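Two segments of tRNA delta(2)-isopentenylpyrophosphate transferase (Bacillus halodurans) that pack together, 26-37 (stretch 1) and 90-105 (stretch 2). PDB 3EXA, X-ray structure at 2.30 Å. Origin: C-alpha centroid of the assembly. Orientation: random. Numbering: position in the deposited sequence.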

# COMPACT_ATOMS: atom_id res chain seq x y z
N ARG A 26 40.30 23.48 -1.01
CA ARG A 26 41.50 22.75 -1.40
C ARG A 26 41.20 21.34 -1.89
O ARG A 26 42.11 20.57 -2.18
N LEU A 27 39.92 21.00 -2.00
CA LEU A 27 39.53 19.68 -2.45
C LEU A 27 38.59 19.80 -3.64
O LEU A 27 37.93 18.83 -4.02
N ASN A 28 38.54 20.99 -4.23
CA ASN A 28 37.69 21.30 -5.38
C ASN A 28 36.32 20.63 -5.28
O ASN A 28 35.97 19.83 -6.13
N GLY A 29 35.54 20.98 -4.25
CA GLY A 29 34.24 20.35 -4.11
C GLY A 29 33.03 21.28 -4.03
O GLY A 29 33.19 22.49 -3.98
N GLU A 30 31.83 20.70 -4.04
CA GLU A 30 30.61 21.49 -3.94
C GLU A 30 29.86 21.02 -2.71
O GLU A 30 29.99 19.86 -2.33
N VAL A 31 29.07 21.88 -2.08
CA VAL A 31 28.36 21.45 -0.88
C VAL A 31 26.89 21.18 -1.05
O VAL A 31 26.16 21.98 -1.63
N ILE A 32 26.45 20.04 -0.54
CA ILE A 32 25.04 19.71 -0.59
C ILE A 32 24.56 19.87 0.85
O ILE A 32 25.02 19.15 1.74
N SER A 33 23.65 20.82 1.06
CA SER A 33 23.12 21.10 2.39
C SER A 33 22.26 19.95 2.87
O SER A 33 21.31 19.55 2.20
N GLY A 34 22.61 19.40 4.03
CA GLY A 34 21.84 18.29 4.56
C GLY A 34 20.80 18.74 5.57
O GLY A 34 20.06 17.91 6.10
N ASP A 35 20.75 20.04 5.84
CA ASP A 35 19.81 20.60 6.81
C ASP A 35 18.45 20.93 6.18
O ASP A 35 18.29 21.94 5.50
N SER A 36 17.48 20.06 6.44
CA SER A 36 16.13 20.20 5.92
C SER A 36 15.47 21.56 6.10
O SER A 36 14.59 21.93 5.32
N MSE A 37 15.87 22.31 7.12
CA MSE A 37 15.27 23.62 7.34
C MSE A 37 15.82 24.69 6.40
O MSE A 37 15.16 25.68 6.14
N GLU A 90 30.19 14.75 -12.41
CA GLU A 90 30.25 14.99 -13.85
C GLU A 90 31.08 16.25 -14.11
O GLU A 90 31.65 16.40 -15.19
N ARG A 91 31.13 17.15 -13.13
CA ARG A 91 31.90 18.39 -13.26
C ARG A 91 33.33 18.19 -12.80
O ARG A 91 34.15 19.10 -12.91
N GLY A 92 33.62 17.00 -12.28
CA GLY A 92 34.96 16.70 -11.81
C GLY A 92 35.23 17.29 -10.43
O GLY A 92 36.37 17.55 -10.07
N ARG A 93 34.16 17.50 -9.67
CA ARG A 93 34.24 18.06 -8.33
C ARG A 93 33.90 17.00 -7.31
O ARG A 93 33.31 15.97 -7.64
N LEU A 94 34.23 17.28 -6.05
CA LEU A 94 33.95 16.36 -4.96
C LEU A 94 32.73 16.82 -4.16
O LEU A 94 32.73 17.91 -3.58
N PRO A 95 31.67 16.00 -4.13
CA PRO A 95 30.45 16.34 -3.40
C PRO A 95 30.58 16.24 -1.88
O PRO A 95 31.07 15.24 -1.35
N PHE A 96 30.10 17.28 -1.21
CA PHE A 96 30.14 17.40 0.25
C PHE A 96 28.72 17.46 0.84
O PHE A 96 27.93 18.35 0.50
N LEU A 97 28.39 16.52 1.72
CA LEU A 97 27.10 16.50 2.38
C LEU A 97 27.38 17.05 3.77
O LEU A 97 28.02 16.39 4.61
N VAL A 98 26.90 18.28 4.01
CA VAL A 98 27.13 19.00 5.26
C VAL A 98 25.91 19.27 6.13
O VAL A 98 24.85 19.64 5.64
N GLY A 99 26.11 19.09 7.44
CA GLY A 99 25.06 19.32 8.41
C GLY A 99 23.89 18.39 8.24
O GLY A 99 24.04 17.32 7.64
N GLY A 100 22.74 18.79 8.76
CA GLY A 100 21.53 17.99 8.64
C GLY A 100 21.27 17.01 9.76
O GLY A 100 22.11 16.81 10.64
N THR A 101 20.09 16.39 9.75
CA THR A 101 19.76 15.41 10.76
C THR A 101 20.11 14.03 10.21
O THR A 101 20.15 13.84 8.99
N GLY A 102 20.33 13.09 11.11
CA GLY A 102 20.69 11.74 10.71
C GLY A 102 19.77 11.12 9.69
O GLY A 102 20.20 10.37 8.82
N LEU A 103 18.49 11.44 9.79
CA LEU A 103 17.49 10.91 8.87
C LEU A 103 17.79 11.21 7.41
O LEU A 103 17.68 10.32 6.56
N TYR A 104 18.15 12.45 7.12
CA TYR A 104 18.43 12.86 5.75
C TYR A 104 19.79 12.38 5.25
O TYR A 104 19.92 12.01 4.07
N VAL A 105 20.78 12.36 6.13
CA VAL A 105 22.11 11.91 5.75
C VAL A 105 22.15 10.40 5.56
O VAL A 105 22.72 9.92 4.57

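Strands 29-33 and 94-98 run parallel, and their side chains sort onto the two faces of the sheet. On the face carrying Val31, Phe96 and Val98, the hollow is made by Gly29: lacking a side chain, it leaves room for the Phe96 ring (chi1 m), whose CD2 lies 4.2 Å from Gly29 CA. A CB modeled on Gly29 would clash with Phe96 CE2 and Leu94 O. Leu27 (chi1 -122°, between wells; chi2 p) points toward the other stretch and closes this hollow at the ring edge, its CD2 3.8 Å from both Phe96 CZ and Leu94 CD2; Leu94 is t, p. Farther along, Val31 (t) packs beside both Phe96 and Val98, its CG2 4.2 Å from Phe96 CB and its CG1 3.5 Å from Val98 CG2, with Val98 also t. On the other face, Ile32 (m, t) reaches Leu97 (t, p), CG2 to CD1 4.2 Å, and brushes Pro95, CD1 to CB 4.5 Å. Glu30 (m, t) shares this face, but its carboxylate reaches back to two arginines. Glu30 OE1 accepts from Arg91 NH2 at 2.8 Å and Glu30 OE2 from Arg91 NE at 3.0 Å, a two-pronged salt bridge; Glu30 OE2 also forms a salt bridge with Arg93 NH1 at 2.5 Å, so one acid ties down both bases. Asn28 (t) extends beside Arg93 (m, m, t), ND2 3.2 Å from Arg93 CD, and water 1 links them, accepting from Asn28 ND2 at 3.2 Å and Arg93 NE at 3.1 Å. Beyond the strands, glycines permit close backbone packing: Gly34 O sits 2.9 Å from Gly100 CA, where a CB on Gly100 would clash with that oxygen. Ser36 (p) then sets its CB over one face of the Tyr104 ring (chi1 m), 3.3 Å from CE2, while Tyr104 OH is hydrogen-bonded elsewhere in the structure.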

# COMPACT_ATOMS: atom_id res chain seq x y z
CB ARG A 26 42.49 22.72 -0.23
CG ARG A 26 41.87 22.23 1.05
CD ARG A 26 42.37 23.03 2.25
NE ARG A 26 43.69 22.64 2.74
CZ ARG A 26 44.18 23.05 3.91
NH1 ARG A 26 45.39 22.65 4.31
NH2 ARG A 26 43.46 23.84 4.68
CB LEU A 27 38.84 18.93 -1.31
CG LEU A 27 39.44 17.58 -0.86
CD1 LEU A 27 40.93 17.71 -0.62
CD2 LEU A 27 38.74 17.12 0.40
CB ASN A 28 38.39 20.86 -6.69
CG ASN A 28 37.65 21.33 -7.95
OD1 ASN A 28 37.28 22.50 -8.07
ND2 ASN A 28 37.46 20.42 -8.89
CB GLU A 30 29.74 21.31 -5.18
CG GLU A 30 30.49 21.50 -6.47
CD GLU A 30 29.56 21.74 -7.65
OE1 GLU A 30 28.42 21.24 -7.62
OE2 GLU A 30 29.97 22.43 -8.60
CB VAL A 31 28.48 22.47 0.29
CG1 VAL A 31 27.73 21.93 1.51
CG2 VAL A 31 29.93 22.73 0.63
CB ILE A 32 24.78 18.28 -1.02
CG1 ILE A 32 25.44 18.01 -2.37
CG2 ILE A 32 23.27 18.05 -1.09
CD1 ILE A 32 25.27 16.59 -2.84
CB SER A 33 22.28 22.38 2.37
OG SER A 33 21.69 22.60 3.65
CB ASP A 35 20.44 21.85 7.44
CG ASP A 35 19.53 22.53 8.43
OD1 ASP A 35 20.05 23.32 9.25
OD2 ASP A 35 18.31 22.30 8.40
CB SER A 36 15.24 19.12 6.54
OG SER A 36 15.20 19.26 7.95
CB MSE A 37 15.45 24.07 8.79
CG MSE A 37 14.50 23.37 9.75
SE MSE A 37 12.62 23.62 9.26
CE MSE A 37 12.21 21.81 8.65
CB GLU A 90 28.84 15.20 -14.42
CG GLU A 90 27.85 14.08 -14.14
CD GLU A 90 27.78 13.06 -15.26
OE1 GLU A 90 27.03 12.07 -15.10
OE2 GLU A 90 28.46 13.25 -16.29
CB ARG A 91 31.28 19.51 -12.42
CG ARG A 91 30.09 20.20 -13.04
CD ARG A 91 29.63 21.37 -12.17
NE ARG A 91 28.92 20.96 -10.96
CZ ARG A 91 27.68 20.48 -10.94
NH1 ARG A 91 27.00 20.32 -12.07
NH2 ARG A 91 27.09 20.16 -9.79
CB ARG A 93 33.24 19.20 -8.19
CG ARG A 93 33.34 20.27 -9.24
CD ARG A 93 34.42 21.25 -8.88
NE ARG A 93 34.40 22.41 -9.75
CZ ARG A 93 33.42 23.30 -9.80
NH1 ARG A 93 32.36 23.17 -9.01
NH2 ARG A 93 33.50 24.35 -10.62
CB LEU A 94 35.17 16.26 -4.04
CG LEU A 94 34.98 15.44 -2.77
CD1 LEU A 94 34.62 14.01 -3.13
CD2 LEU A 94 36.25 15.49 -1.96
CB PRO A 95 29.43 15.35 -3.96
CG PRO A 95 30.26 14.14 -4.17
CD PRO A 95 31.51 14.71 -4.83
CB PHE A 96 30.90 18.69 0.63
CG PHE A 96 32.39 18.52 0.75
CD1 PHE A 96 32.99 18.30 1.99
CD2 PHE A 96 33.21 18.62 -0.38
CE1 PHE A 96 34.38 18.16 2.12
CE2 PHE A 96 34.60 18.49 -0.26
CZ PHE A 96 35.18 18.26 1.00
CB LEU A 97 26.54 15.07 2.48
CG LEU A 97 25.13 14.89 3.07
CD1 LEU A 97 24.11 15.62 2.23
CD2 LEU A 97 24.79 13.42 3.11
CB VAL A 98 27.83 20.37 4.99
CG1 VAL A 98 28.13 21.09 6.31
CG2 VAL A 98 29.12 20.14 4.23
CB THR A 101 18.25 15.40 11.10
OG1 THR A 101 17.52 14.78 10.03
CG2 THR A 101 17.74 16.82 11.30
CB LEU A 103 16.11 11.45 9.22
CG LEU A 103 15.16 10.49 9.91
CD1 LEU A 103 13.87 11.23 10.20
CD2 LEU A 103 14.91 9.28 9.02
CB TYR A 104 18.33 14.39 5.62
CG TYR A 104 16.91 14.94 5.70
CD1 TYR A 104 16.07 14.62 6.77
CD2 TYR A 104 16.41 15.77 4.70
CE1 TYR A 104 14.76 15.12 6.85
CE2 TYR A 104 15.10 16.28 4.77
CZ TYR A 104 14.28 15.95 5.85
OH TYR A 104 12.99 16.42 5.92
CB VAL A 105 23.20 12.32 6.79
CG1 VAL A 105 23.22 13.83 6.96
CG2 VAL A 105 22.94 11.64 8.12
O HOH W 1 37.06 22.37 -11.35